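Local coordinates for protein tRNA (guanine(9)-N1)-methyltransferase (Schizosaccharomyces pombe, PDB 4JWG) that catalyses the S-adenosyl-L-methionine-dependent N1-methylation of guanine at position 9 of cytoplasmic tRNA, this chain holding its SPOUT methyltransferase domain, at residues S29-V34 against L130-I135. Sequence-based numbering, arbitrary orientation.
Sequences SSIRIV and LDEDKI
Glu-132 reaches across to the two serines that lead into strand 32-36. Its CB lies alongside Ser-30 CB at 4.2 Å. Its chain then bends at chi2 (-67°), which brings the carboxylate to the serines. CD comes 3.5 Å from Ser-29 OG. OE1 accepts from Ser-30 N at 2.8 Å, on its syn side and 24° out of the carboxylate plane, and weakly from Ser-30 OG. OE2 takes the hydroxyl of Ser-29, OG to OE2 3.1 Å, also syn, and lies 3.7 Å from Ile-31 CD1. Two hydrogen bonds and a weak third tie the carboxylate to the serines and probably limit its rotation. Ser-29 OG also accepts from Ile-31 N, which makes an ST turn. An alanine in place of Ser-29 would probably leave OE2 without its hydroxyl mate and Ile-31 N without its acceptor.

The side chains of Ile-31 and Glu-132 cross at about a right angle, and Ile-31 CG1 packs 3.4 Å from Asp-131 O. Residues 131-134 form a type I beta turn. At its end, Lys-134 O accepts a long, weak bond from Arg-32 N; Arg-32 then pairs with Ile-135 in a parallel bridge. Ile-135 CG1 covers one face of the Arg-32 guanidinium, toward its rim, while NH1 hydrogen-bonds to Gln-112 OE1.

The Leu-130 side chain lies about 6 Å from those of Leu-119 and Leu-165, which bind S-adenosyl-L-methionine. The contact starts the pairing of adjacent strands 32-36 and 135-139 in the parallel sheet of the SPOUT domain. Strand 70-74 flanks 32-36 across from 135-139, and helix 181-194 packs on Ile-31 and Leu-130.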
# COMPACT_ATOMS: atom_id res chain seq x y z
N SER A 29 -14.10 6.23 -1.35
CA SER A 29 -14.25 5.18 -0.36
C SER A 29 -13.84 5.66 1.03
O SER A 29 -12.96 6.52 1.16
CB SER A 29 -13.43 3.97 -0.78
OG SER A 29 -13.28 3.04 0.30
N SER A 30 -14.46 5.10 2.07
CA SER A 30 -14.09 5.34 3.48
C SER A 30 -12.79 4.67 3.85
O SER A 30 -12.16 5.06 4.83
CB SER A 30 -15.13 4.76 4.43
OG SER A 30 -16.38 5.21 4.06
N ILE A 31 -12.41 3.63 3.11
CA ILE A 31 -11.24 2.84 3.46
C ILE A 31 -9.99 3.69 3.46
O ILE A 31 -9.83 4.58 2.61
CB ILE A 31 -11.04 1.71 2.48
CG1 ILE A 31 -12.20 0.76 2.54
CG2 ILE A 31 -9.79 0.93 2.82
CD1 ILE A 31 -12.19 -0.25 1.43
N ARG A 32 -9.10 3.42 4.41
CA ARG A 32 -7.81 4.10 4.44
C ARG A 32 -6.68 3.14 4.16
O ARG A 32 -6.66 2.01 4.62
CB ARG A 32 -7.63 4.86 5.74
CG ARG A 32 -8.70 5.96 5.89
CD ARG A 32 -9.16 6.07 7.31
NE ARG A 32 -9.93 4.90 7.69
CZ ARG A 32 -10.32 4.63 8.93
NH1 ARG A 32 -10.01 5.46 9.91
NH2 ARG A 32 -11.03 3.52 9.19
N ILE A 33 -5.73 3.59 3.35
CA ILE A 33 -4.63 2.75 3.00
C ILE A 33 -3.37 3.46 3.38
O ILE A 33 -3.22 4.65 3.07
CB ILE A 33 -4.65 2.38 1.49
CG1 ILE A 33 -5.91 1.55 1.16
CG2 ILE A 33 -3.34 1.63 1.08
CD1 ILE A 33 -6.02 1.00 -0.31
N VAL A 34 -2.47 2.74 4.05
CA VAL A 34 -1.30 3.30 4.70
C VAL A 34 -0.08 2.70 4.05
O VAL A 34 0.02 1.49 3.87
CB VAL A 34 -1.32 2.96 6.23
CG1 VAL A 34 0.02 3.25 6.94
CG2 VAL A 34 -2.49 3.67 6.92
N LEU A 130 -12.59 -6.20 0.96
CA LEU A 130 -12.15 -5.11 1.81
C LEU A 130 -13.38 -4.47 2.49
O LEU A 130 -14.39 -4.23 1.83
CB LEU A 130 -11.42 -4.05 0.97
CG LEU A 130 -10.29 -4.48 0.02
CD1 LEU A 130 -9.83 -3.30 -0.80
CD2 LEU A 130 -9.14 -5.10 0.81
N ASP A 131 -13.28 -4.18 3.78
CA ASP A 131 -14.38 -3.52 4.50
C ASP A 131 -14.13 -2.02 4.60
O ASP A 131 -12.99 -1.59 4.81
CB ASP A 131 -14.54 -4.13 5.89
CG ASP A 131 -14.61 -5.66 5.88
OD1 ASP A 131 -15.36 -6.22 5.05
OD2 ASP A 131 -13.92 -6.32 6.71
N GLU A 132 -15.20 -1.24 4.46
CA GLU A 132 -15.14 0.23 4.41
C GLU A 132 -14.59 0.86 5.69
O GLU A 132 -14.00 1.96 5.65
CB GLU A 132 -16.54 0.82 4.08
CG GLU A 132 -17.00 0.69 2.61
CD GLU A 132 -16.16 1.53 1.61
OE1 GLU A 132 -16.08 2.79 1.80
OE2 GLU A 132 -15.60 0.95 0.64
N ASP A 133 -14.78 0.18 6.82
CA ASP A 133 -14.30 0.67 8.13
C ASP A 133 -12.83 0.32 8.50
O ASP A 133 -12.36 0.73 9.58
CB ASP A 133 -15.25 0.21 9.28
CG ASP A 133 -15.34 -1.32 9.39
OD1 ASP A 133 -15.66 -1.97 8.37
OD2 ASP A 133 -15.06 -1.87 10.49
N LYS A 134 -12.12 -0.40 7.62
CA LYS A 134 -10.79 -0.91 7.96
C LYS A 134 -9.67 -0.09 7.36
O LYS A 134 -9.90 0.81 6.55
CB LYS A 134 -10.63 -2.36 7.55
CG LYS A 134 -11.52 -3.31 8.31
CD LYS A 134 -10.82 -3.91 9.52
CE LYS A 134 -11.75 -4.83 10.31
NZ LYS A 134 -12.85 -5.46 9.47
N ILE A 135 -8.45 -0.41 7.80
CA ILE A 135 -7.26 0.33 7.47
C ILE A 135 -6.21 -0.68 7.05
O ILE A 135 -5.75 -1.49 7.85
CB ILE A 135 -6.72 1.14 8.67
CG1 ILE A 135 -7.80 2.10 9.19
CG2 ILE A 135 -5.47 1.93 8.30
CD1 ILE A 135 -7.51 2.59 10.58